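D-mannose isomerase (Marinomonas mediterranea, PDB 5X32) catalyses the reversible isomerization of D-mannose to D-fructose and, less efficiently, that of D-lyxose, but does not use D-glucose. Local coordinates at residues E13-I16 / E17-A21; I82-R86 / Q87-S91; V118-A121 / Y122-L126; W136-V139 / T140-L144. All coordinates share one frame; numbering follows the deposited sequence.

Contact 1 of 4, residues E13-I16 / E17-A21; sequences EAHI and EKTMA
His-15 O accepts two bonds from Thr-19, one from the backbone N at 3.0 Å and one from the side-chain OG1 at 3.2 Å. The two donors arrive from opposite faces of the carbonyl plane. Thr-19 OG1 sits beside its own backbone N (chi1 -69°), the setting that turns the hydroxyl back along the helix to the preceding turn. From there it also lies over one face of the His-15 imidazole, offset toward the rim, with OG1 3.8 Å from NE2. Flanking backbone bonds run from Glu-17 N to Glu-13 O (2.9 Å) and from Met-20 N to Ile-16 O (2.9 Å), the latter fairly straight at 166°. Between the two segments the apolar packing is light: Ile-16 CG2 meets Met-20 CG at 4.3 Å. Both side chains lie on helix 379-390, Met-20 also on helix 52-69, and His-15 meets the rings of Trp-341 and Trp-356. An alanine replacing Thr-19 would probably cost His-15 O its second donor and remove the hydroxyl from over the imidazole face. Helix 9-23 thus keeps a buried threonine hydroxyl occupied by its own backbone, about 10 Å from the side chain of His-380, a probable proton donor/acceptor.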
loop_
_atom_site.group_PDB
_atom_site.type_symbol
_atom_site.label_atom_id
_atom_site.label_comp_id
_atom_site.label_asym_id
_atom_site.label_seq_id
_atom_site.Cartn_x
_atom_site.Cartn_y
_atom_site.Cartn_z
ATOM N N GLU A 13 17.872 3.441 -5.967
ATOM C CA GLU A 13 17.506 4.214 -7.149
ATOM C C GLU A 13 17.574 3.372 -8.419
ATOM O O GLU A 13 16.738 3.523 -9.326
ATOM C CB GLU A 13 18.411 5.430 -7.273
ATOM C CG GLU A 13 17.901 6.600 -6.465
ATOM C CD GLU A 13 18.916 7.717 -6.357
ATOM O OE1 GLU A 13 19.998 7.589 -6.979
ATOM O OE2 GLU A 13 18.611 8.734 -5.684
ATOM N N ALA A 14 18.575 2.489 -8.476
ATOM C CA ALA A 14 18.771 1.603 -9.622
ATOM C C ALA A 14 17.599 0.637 -9.767
ATOM O O ALA A 14 17.054 0.440 -10.871
ATOM C CB ALA A 14 20.051 0.853 -9.477
ATOM N N HIS A 15 17.219 0.041 -8.638
ATOM C CA HIS A 15 16.121 -0.911 -8.586
ATOM C C HIS A 15 14.788 -0.270 -8.936
ATOM O O HIS A 15 13.968 -0.852 -9.673
ATOM C CB HIS A 15 16.036 -1.544 -7.210
ATOM C CG HIS A 15 14.803 -2.359 -7.010
ATOM N ND1 HIS A 15 14.648 -3.618 -7.544
ATOM C CD2 HIS A 15 13.644 -2.073 -6.374
ATOM C CE1 HIS A 15 13.455 -4.086 -7.227
ATOM N NE2 HIS A 15 12.822 -3.165 -6.522
ATOM N N ILE A 16 14.560 0.919 -8.383
ATOM C CA ILE A 16 13.359 1.650 -8.733
ATOM C C ILE A 16 13.376 1.923 -10.235
ATOM O O ILE A 16 12.380 1.706 -10.916
ATOM C CB ILE A 16 13.218 2.971 -7.968
ATOM C CG1 ILE A 16 13.007 2.701 -6.478
ATOM C CG2 ILE A 16 12.034 3.739 -8.509
ATOM C CD1 ILE A 16 13.044 3.956 -5.616
ATOM N N GLU A 17 14.523 2.334 -10.760
ATOM C CA GLU A 17 14.575 2.702 -12.172
ATOM C C GLU A 17 14.275 1.486 -13.054
ATOM O O GLU A 17 13.572 1.606 -14.072
ATOM C CB GLU A 17 15.934 3.331 -12.527
ATOM C CG GLU A 17 16.251 3.327 -14.004
ATOM C CD GLU A 17 17.628 3.903 -14.325
ATOM O OE1 GLU A 17 18.658 3.261 -13.993
ATOM O OE2 GLU A 17 17.680 5.020 -14.884
ATOM N N LYS A 18 14.707 0.303 -12.623
ATOM C CA LYS A 18 14.492 -0.868 -13.468
ATOM C C LYS A 18 13.013 -1.305 -13.368
ATOM O O LYS A 18 12.396 -1.766 -14.369
ATOM C CB LYS A 18 15.469 -2.001 -13.101
ATOM C CG LYS A 18 15.488 -3.167 -14.116
ATOM C CD LYS A 18 16.482 -4.293 -13.740
ATOM C CE LYS A 18 16.687 -5.315 -14.891
ATOM N NZ LYS A 18 17.747 -4.938 -15.901
ATOM N N THR A 19 12.412 -1.063 -12.203
ATOM C CA THR A 19 10.998 -1.374 -12.053
ATOM C C THR A 19 10.139 -0.432 -12.886
ATOM O O THR A 19 9.193 -0.859 -13.542
ATOM C CB THR A 19 10.562 -1.308 -10.590
ATOM O OG1 THR A 19 11.178 -2.391 -9.883
ATOM C CG2 THR A 19 9.041 -1.423 -10.461
ATOM N N MET A 20 10.494 0.844 -12.879
ATOM C CA MET A 20 9.796 1.839 -13.676
ATOM C C MET A 20 9.870 1.425 -15.140
ATOM O O MET A 20 8.876 1.514 -15.880
ATOM C CB MET A 20 10.402 3.229 -13.472
ATOM C CG MET A 20 9.921 3.947 -12.235
ATOM S SD MET A 20 8.132 4.103 -12.216
ATOM C CE MET A 20 7.884 5.417 -13.409
ATOM N N ALA A 21 11.054 0.955 -15.538
ATOM C CA ALA A 21 11.287 0.596 -16.934
ATOM C C ALA A 21 10.468 -0.618 -17.359
ATOM O O ALA A 21 10.197 -0.771 -18.542
ATOM C CB ALA A 21 12.741 0.361 -17.179
#

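Contact 2 of 4, residues I82-R86 / Q87-S91; sequences IQYLR and QRHQS
Leu-85 O is gripped at the end of helix 72-89 by two backbone donors: Gln-90 N at 3.0 Å, nearly in line with the carbonyl, and His-89 N in a weak bond at 3.1 Å. Tyr-84 O is shared likewise, taking Arg-88 N at 3.1 Å and, weakly, His-89 N. The five-residue reach from Leu-85 to Gln-90 marks a wider, pi-type turn, after which Gln-90 leaves the helical conformation. On the flank, Arg-88 CB stands over one face of the Tyr-84 ring, 4.0 Å from its centroid, in a CH-pi contact, and Arg-88 CG continues past Tyr-84 CZ and OH. Tyr-84 CG is anti to the backbone N (chi1 -170°), which swings the ring forward along the helix to these partners. His-89 approaches the ring obliquely, its CD2 3.5 Å from Tyr-84 CE2. Arg-86 and Gln-90 run alongside each other, while the Arg-86 guanidinium makes a cation-pi contact with Trp-136. An alanine in place of Tyr-84 would probably lose the CH-pi contact and open a gap beside Arg-88 CB and His-89 CD2. The polar ends bond outside, Arg-88 NH1 to Asn-105 OD1 and His-89 ND1 to Val-97 O, so the two residues that pack on the tyrosine ring also tie the helix terminus to strand 104-111 and to the loop before strand 99-101.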
loop_
_atom_site.group_PDB
_atom_site.type_symbol
_atom_site.label_atom_id
_atom_site.label_comp_id
_atom_site.label_asym_id
_atom_site.label_seq_id
_atom_site.Cartn_x
_atom_site.Cartn_y
_atom_site.Cartn_z
ATOM N N ILE A 82 -4.269 11.020 -13.912
ATOM C CA ILE A 82 -5.247 11.850 -13.221
ATOM C C ILE A 82 -6.466 12.108 -14.115
ATOM O O ILE A 82 -7.616 12.069 -13.656
ATOM C CB ILE A 82 -4.647 13.189 -12.800
ATOM C CG1 ILE A 82 -3.496 12.988 -11.826
ATOM C CG2 ILE A 82 -5.702 14.029 -12.116
ATOM C CD1 ILE A 82 -3.960 12.504 -10.464
ATOM N N GLN A 83 -6.215 12.341 -15.399
ATOM C CA GLN A 83 -7.305 12.582 -16.336
ATOM C C GLN A 83 -8.215 11.366 -16.383
ATOM O O GLN A 83 -9.439 11.492 -16.262
ATOM C CB GLN A 83 -6.762 12.915 -17.729
ATOM C CG GLN A 83 -6.205 14.318 -17.832
ATOM C CD GLN A 83 -5.458 14.553 -19.128
ATOM O OE1 GLN A 83 -5.517 13.741 -20.054
ATOM N NE2 GLN A 83 -4.732 15.669 -19.196
ATOM N N TYR A 84 -7.624 10.184 -16.518
ATOM C CA TYR A 84 -8.442 8.969 -16.550
ATOM C C TYR A 84 -9.218 8.790 -15.248
ATOM O O TYR A 84 -10.349 8.292 -15.232
ATOM C CB TYR A 84 -7.584 7.747 -16.759
ATOM C CG TYR A 84 -8.366 6.493 -17.036
ATOM C CD1 TYR A 84 -8.924 6.261 -18.279
ATOM C CD2 TYR A 84 -8.586 5.556 -16.027
ATOM C CE1 TYR A 84 -9.636 5.104 -18.533
ATOM C CE2 TYR A 84 -9.302 4.404 -16.266
ATOM C CZ TYR A 84 -9.823 4.178 -17.519
ATOM O OH TYR A 84 -10.541 3.027 -17.751
ATOM N N LEU A 85 -8.587 9.172 -14.147
ATOM C CA LEU A 85 -9.214 9.003 -12.854
ATOM C C LEU A 85 -10.486 9.823 -12.823
ATOM O O LEU A 85 -11.558 9.316 -12.490
ATOM C CB LEU A 85 -8.260 9.415 -11.725
ATOM C CG LEU A 85 -8.828 9.323 -10.307
ATOM C CD1 LEU A 85 -9.309 7.914 -9.986
ATOM C CD2 LEU A 85 -7.783 9.763 -9.291
ATOM N N ARG A 86 -10.373 11.078 -13.243
ATOM C CA ARG A 86 -11.468 12.021 -13.050
ATOM C C ARG A 86 -12.566 11.944 -14.110
ATOM O O ARG A 86 -13.726 12.238 -13.830
ATOM C CB ARG A 86 -10.913 13.434 -13.007
ATOM C CG ARG A 86 -9.790 13.604 -12.025
ATOM C CD ARG A 86 -9.772 15.009 -11.531
ATOM N NE ARG A 86 -10.949 15.237 -10.714
ATOM C CZ ARG A 86 -11.624 16.373 -10.695
ATOM N NH1 ARG A 86 -11.239 17.382 -11.471
ATOM N NH2 ARG A 86 -12.690 16.484 -9.914
ATOM N N GLN A 87 -12.224 11.525 -15.315
ATOM C CA GLN A 87 -13.220 11.528 -16.387
ATOM C C GLN A 87 -13.903 10.186 -16.588
ATOM O O GLN A 87 -15.035 10.125 -17.082
ATOM C CB GLN A 87 -12.575 11.997 -17.686
ATOM C CG GLN A 87 -11.822 13.297 -17.477
ATOM C CD GLN A 87 -11.053 13.750 -18.694
ATOM O OE1 GLN A 87 -11.025 13.068 -19.724
ATOM N NE2 GLN A 87 -10.399 14.903 -18.575
ATOM N N ARG A 88 -13.220 9.112 -16.205
ATOM C CA ARG A 88 -13.757 7.779 -16.413
ATOM C C ARG A 88 -14.192 7.158 -15.096
ATOM O O ARG A 88 -15.267 6.548 -15.028
ATOM C CB ARG A 88 -12.731 6.890 -17.116
ATOM C CG ARG A 88 -13.237 5.507 -17.403
ATOM C CD ARG A 88 -14.584 5.557 -18.045
ATOM N NE ARG A 88 -15.094 4.240 -18.397
ATOM C CZ ARG A 88 -15.980 3.599 -17.648
ATOM N NH1 ARG A 88 -16.425 4.176 -16.536
ATOM N NH2 ARG A 88 -16.429 2.401 -18.006
ATOM N N HIS A 89 -13.354 7.289 -14.064
ATOM C CA HIS A 89 -13.641 6.644 -12.785
ATOM C C HIS A 89 -14.592 7.466 -11.943
ATOM O O HIS A 89 -15.479 6.910 -11.276
ATOM C CB HIS A 89 -12.353 6.358 -11.984
ATOM C CG HIS A 89 -11.705 5.064 -12.350
ATOM N ND1 HIS A 89 -12.193 3.846 -11.934
ATOM C CD2 HIS A 89 -10.604 4.796 -13.090
ATOM C CE1 HIS A 89 -11.430 2.881 -12.417
ATOM N NE2 HIS A 89 -10.460 3.431 -13.123
ATOM N N GLN A 90 -14.414 8.787 -11.966
ATOM C CA GLN A 90 -15.218 9.633 -11.092
ATOM C C GLN A 90 -16.599 9.803 -11.689
ATOM O O GLN A 90 -16.793 10.583 -12.616
ATOM C CB GLN A 90 -14.597 11.008 -10.884
ATOM C CG GLN A 90 -15.204 11.744 -9.689
ATOM C CD GLN A 90 -14.787 13.208 -9.627
ATOM O OE1 GLN A 90 -14.087 13.716 -10.511
ATOM N NE2 GLN A 90 -15.203 13.888 -8.570
ATOM N N SER A 91 -17.552 9.074 -11.126
ATOM C CA SER A 91 -18.933 9.140 -11.540
ATOM C C SER A 91 -19.743 10.241 -10.879
ATOM O O SER A 91 -19.295 10.947 -9.975
ATOM C CB SER A 91 -19.645 7.814 -11.282
ATOM O OG SER A 91 -19.932 7.656 -9.906
#

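Contact 3 of 4, residues V118-A121 / Y122-L126; sequences VILA and YSNAL
Helix 112-127 is one of the buried helices of the alpha/alpha barrel of this epimerase family, and residues 118-126 form two of its turns. Two polar side chains fold back onto the helix's own carbonyls. Leu-120 O accepts both Asn-124 N (3.1 Å) and Asn-124 ND2 (3.0 Å); the ND2 hydrogen bond is close to straight at 163° and reaches the oxygen from above the carbonyl plane, while the oxygen lies near the plane of the amide. The other amide atom, OD1, is bonded to Gln-64 NE2, so the asparagine joins its own helix to helix 52-69 and its flip is probably fixed. One residue earlier, Ile-119 O takes Ser-123 N at 2.9 Å and Ser-123 OG at 3.1 Å. On another flank Val-118 CG1, anti to its backbone N at a chi1 of 167°, meets Tyr-122 CE2 at 3.5 Å, and Val-118 O lies over a face of that ring. The phenol oxygen bonds to Tyr-96 OH. Leu-120 packs on Phe-60 and Ser-185, about 9 Å from the side chain of His-380, the probable proton donor/acceptor. Side-chain donors returned to the carbonyl four residues back are a common way for helices to satisfy buried serine and asparagine, here within the alpha/alpha barrel.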
loop_
_atom_site.group_PDB
_atom_site.type_symbol
_atom_site.label_atom_id
_atom_site.label_comp_id
_atom_site.label_asym_id
_atom_site.label_seq_id
_atom_site.Cartn_x
_atom_site.Cartn_y
_atom_site.Cartn_z
ATOM N N VAL A 118 -7.696 7.103 -3.761
ATOM C CA VAL A 118 -8.059 8.287 -4.525
ATOM C C VAL A 118 -7.408 9.523 -3.879
ATOM O O VAL A 118 -6.785 10.348 -4.573
ATOM C CB VAL A 118 -9.593 8.466 -4.612
ATOM C CG1 VAL A 118 -9.951 9.864 -5.134
ATOM C CG2 VAL A 118 -10.187 7.426 -5.542
ATOM N N ILE A 119 -7.505 9.618 -2.551
ATOM C CA ILE A 119 -6.830 10.679 -1.805
ATOM C C ILE A 119 -5.309 10.626 -1.981
ATOM O O ILE A 119 -4.668 11.655 -2.200
ATOM C CB ILE A 119 -7.178 10.609 -0.301
ATOM C CG1 ILE A 119 -8.590 11.142 -0.071
ATOM C CG2 ILE A 119 -6.194 11.420 0.535
ATOM C CD1 ILE A 119 -9.073 11.002 1.335
ATOM N N LEU A 120 -4.738 9.426 -1.928
ATOM C CA LEU A 120 -3.300 9.267 -2.131
ATOM C C LEU A 120 -2.870 9.811 -3.490
ATOM O O LEU A 120 -1.903 10.599 -3.601
ATOM C CB LEU A 120 -2.906 7.794 -2.007
ATOM C CG LEU A 120 -1.408 7.530 -2.125
ATOM C CD1 LEU A 120 -0.664 8.013 -0.887
ATOM C CD2 LEU A 120 -1.127 6.063 -2.434
ATOM N N ALA A 121 -3.613 9.410 -4.521
ATOM C CA ALA A 121 -3.343 9.870 -5.880
ATOM C C ALA A 121 -3.474 11.397 -5.983
ATOM O O ALA A 121 -2.622 12.047 -6.591
ATOM C CB ALA A 121 -4.273 9.190 -6.880
ATOM N N TYR A 122 -4.506 11.979 -5.371
ATOM C CA TYR A 122 -4.640 13.445 -5.424
ATOM C C TYR A 122 -3.494 14.146 -4.704
ATOM O O TYR A 122 -3.018 15.167 -5.209
ATOM C CB TYR A 122 -5.995 13.921 -4.859
ATOM C CG TYR A 122 -7.148 13.604 -5.791
ATOM C CD1 TYR A 122 -6.920 13.408 -7.142
ATOM C CD2 TYR A 122 -8.446 13.448 -5.314
ATOM C CE1 TYR A 122 -7.947 13.099 -8.003
ATOM C CE2 TYR A 122 -9.487 13.137 -6.170
ATOM C CZ TYR A 122 -9.229 12.965 -7.520
ATOM O OH TYR A 122 -10.238 12.646 -8.402
ATOM N N SER A 123 -3.031 13.597 -3.569
ATOM C CA SER A 123 -1.853 14.154 -2.901
ATOM C C SER A 123 -0.716 14.228 -3.896
ATOM O O SER A 123 -0.133 15.288 -4.113
ATOM C CB SER A 123 -1.405 13.308 -1.706
ATOM O OG SER A 123 -2.402 13.215 -0.713
ATOM N N ASN A 124 -0.452 13.117 -4.567
ATOM C CA ASN A 124 0.673 13.112 -5.489
ATOM C C ASN A 124 0.493 14.108 -6.645
ATOM O O ASN A 124 1.457 14.791 -7.066
ATOM C CB ASN A 124 0.906 11.695 -5.995
ATOM C CG ASN A 124 1.705 10.877 -5.003
ATOM O OD1 ASN A 124 2.935 10.878 -5.037
ATOM N ND2 ASN A 124 1.008 10.214 -4.072
ATOM N N ALA A 125 -0.743 14.208 -7.136
ATOM C CA ALA A 125 -1.075 15.217 -8.139
ATOM C C ALA A 125 -0.672 16.597 -7.634
ATOM O O ALA A 125 -0.001 17.355 -8.333
ATOM C CB ALA A 125 -2.559 15.187 -8.475
ATOM N N LEU A 126 -1.097 16.918 -6.419
ATOM C CA LEU A 126 -0.769 18.199 -5.823
ATOM C C LEU A 126 0.732 18.436 -5.764
ATOM O O LEU A 126 1.196 19.498 -6.189
ATOM C CB LEU A 126 -1.356 18.315 -4.417
ATOM C CG LEU A 126 -1.090 19.666 -3.756
ATOM C CD1 LEU A 126 -1.848 20.729 -4.481
ATOM C CD2 LEU A 126 -1.450 19.658 -2.289
#

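Contact 4 of 4, residues W136-V139 / T140-L144; sequences WIEV and TYDLL
This is a local contact between consecutive turns of helix 133-147, with one side packed on helices 112-127 and 173-190 and the other bearing exposed residues. Trp-136 O receives two bonds from Thr-140, the backbone N at 2.8 Å and the hydroxyl OG1 at 2.9 Å. The hydroxyl comes in above the carbonyl plane, whereas the N-H points almost straight at the oxygen. A chi1 of -53° puts Thr-140 OG1 beside its own backbone N, bringing it over the previous turn, and the buried threonine packs on Ile-119. The next step is regular, Tyr-141 N to Ile-137 O at 2.8 Å, and Leu-143 N to Val-139 O follows at 3.0 Å. Between them Asp-142 N makes two weak bonds, to Glu-138 O at 3.3 Å and to Val-139 O. On the outer side Glu-138 and Asp-142 point the same way with their carboxylate planes 66° apart; Glu-138 OE2 stays 5.2 Å from Asp-142 OD2, and their like charges probably disfavour closer approach. Tyr-141 meets Tyr-195 edge-to-face across to helix 193-212. A threonine returning its hydroxyl to the carbonyl four residues back is a common side-chain-to-backbone bond of alpha-helices, here on the buried side of a helix of the alpha/alpha barrel.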
loop_
_atom_site.group_PDB
_atom_site.type_symbol
_atom_site.label_atom_id
_atom_site.label_comp_id
_atom_site.label_asym_id
_atom_site.label_seq_id
_atom_site.Cartn_x
_atom_site.Cartn_y
_atom_site.Cartn_z
ATOM N N TRP A 136 -9.457 18.840 -4.505
ATOM C CA TRP A 136 -9.910 17.468 -4.736
ATOM C C TRP A 136 -9.759 16.626 -3.470
ATOM O O TRP A 136 -10.683 15.908 -3.066
ATOM C CB TRP A 136 -9.115 16.836 -5.864
ATOM C CG TRP A 136 -9.286 17.516 -7.159
ATOM C CD1 TRP A 136 -10.314 18.330 -7.521
ATOM C CD2 TRP A 136 -8.402 17.453 -8.289
ATOM N NE1 TRP A 136 -10.133 18.769 -8.807
ATOM C CE2 TRP A 136 -8.968 18.251 -9.303
ATOM C CE3 TRP A 136 -7.193 16.794 -8.542
ATOM C CZ2 TRP A 136 -8.368 18.415 -10.548
ATOM C CZ3 TRP A 136 -6.593 16.962 -9.783
ATOM C CH2 TRP A 136 -7.183 17.766 -10.769
ATOM N N ILE A 137 -8.607 16.762 -2.820
ATOM C CA ILE A 137 -8.345 16.034 -1.591
ATOM C C ILE A 137 -9.448 16.392 -0.622
ATOM O O ILE A 137 -10.155 15.523 -0.049
ATOM C CB ILE A 137 -6.979 16.416 -0.980
ATOM C CG1 ILE A 137 -5.828 15.977 -1.882
ATOM C CG2 ILE A 137 -6.845 15.842 0.417
ATOM C CD1 ILE A 137 -4.500 16.515 -1.449
ATOM N N GLU A 138 -9.655 17.704 -0.552
ATOM C CA GLU A 138 -10.596 18.288 0.388
ATOM C C GLU A 138 -11.996 17.770 0.070
ATOM O O GLU A 138 -12.758 17.456 0.991
ATOM C CB GLU A 138 -10.497 19.816 0.337
ATOM C CG GLU A 138 -11.653 20.599 0.900
ATOM C CD GLU A 138 -11.480 22.103 0.660
ATOM O OE1 GLU A 138 -10.326 22.601 0.628
ATOM O OE2 GLU A 138 -12.508 22.781 0.450
ATOM N N VAL A 139 -12.311 17.630 -1.222
ATOM C CA VAL A 139 -13.635 17.142 -1.592
ATOM C C VAL A 139 -13.783 15.701 -1.135
ATOM O O VAL A 139 -14.766 15.336 -0.481
ATOM C CB VAL A 139 -13.902 17.173 -3.113
ATOM C CG1 VAL A 139 -15.261 16.507 -3.417
ATOM C CG2 VAL A 139 -13.836 18.590 -3.667
ATOM N N THR A 140 -12.768 14.894 -1.444
ATOM C CA THR A 140 -12.866 13.458 -1.232
ATOM C C THR A 140 -12.938 13.148 0.250
ATOM O O THR A 140 -13.739 12.303 0.694
ATOM C CB THR A 140 -11.691 12.733 -1.883
ATOM O OG1 THR A 140 -11.605 13.143 -3.255
ATOM C CG2 THR A 140 -11.895 11.224 -1.820
ATOM N N TYR A 141 -12.165 13.897 1.023
ATOM C CA TYR A 141 -12.216 13.740 2.464
ATOM C C TYR A 141 -13.660 13.928 2.953
ATOM O O TYR A 141 -14.149 13.131 3.761
ATOM C CB TYR A 141 -11.258 14.729 3.155
ATOM C CG TYR A 141 -11.198 14.544 4.649
ATOM C CD1 TYR A 141 -12.080 15.208 5.486
ATOM C CD2 TYR A 141 -10.273 13.684 5.225
ATOM C CE1 TYR A 141 -12.029 15.035 6.854
ATOM C CE2 TYR A 141 -10.212 13.505 6.587
ATOM C CZ TYR A 141 -11.092 14.178 7.402
ATOM O OH TYR A 141 -11.044 13.995 8.773
ATOM N N ASP A 142 -14.380 14.907 2.399
ATOM C CA ASP A 142 -15.713 15.152 2.928
ATOM C C ASP A 142 -16.699 14.103 2.455
ATOM O O ASP A 142 -17.595 13.727 3.225
ATOM C CB ASP A 142 -16.219 16.554 2.562
ATOM C CG ASP A 142 -15.194 17.630 2.833
ATOM O OD1 ASP A 142 -14.748 17.763 4.001
ATOM O OD2 ASP A 142 -14.914 18.410 1.904
ATOM N N LEU A 143 -16.465 13.543 1.266
ATOM C CA LEU A 143 -17.275 12.427 0.815
ATOM C C LEU A 143 -17.177 11.315 1.844
ATOM O O LEU A 143 -18.176 10.681 2.195
ATOM C CB LEU A 143 -16.804 11.943 -0.545
ATOM C CG LEU A 143 -17.428 10.641 -1.037
ATOM C CD1 LEU A 143 -18.914 10.778 -1.263
ATOM C CD2 LEU A 143 -16.763 10.224 -2.332
ATOM N N LEU A 144 -15.989 11.179 2.420
ATOM C CA LEU A 144 -15.723 10.083 3.320
ATOM C C LEU A 144 -16.365 10.433 4.642
ATOM O O LEU A 144 -17.093 9.614 5.230
ATOM C CB LEU A 144 -14.208 9.897 3.426
ATOM C CG LEU A 144 -13.571 8.878 2.481
ATOM C CD1 LEU A 144 -12.103 9.160 2.320
ATOM C CD2 LEU A 144 -13.773 7.475 3.049
#

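All four contacts lie within single helices, so none closes a long loop; along the chain they follow in series, neither nesting nor crossing. Contact 1, on helix 9-23, packs on helices 379-390 and 52-69 and stands apart, its nearest atoms about 11 Å from those of contact 3. The other three touch one another. Leu-85 CD2 of contact 2 packs on Tyr-122 CE1 of contact 3 at 3.6 Å, and Ile-82 CD1 meets Ala-125 CB. Ile-82 also borders Trp-136 of contact 4. Contacts 3 and 4, on successive helices, have centres 11 Å apart and mesh where Tyr-122 sits against Trp-136, Ile-137 and Thr-140. Tyr-122 therefore joins helices 72-89, 112-127 and 133-147 into one packed group.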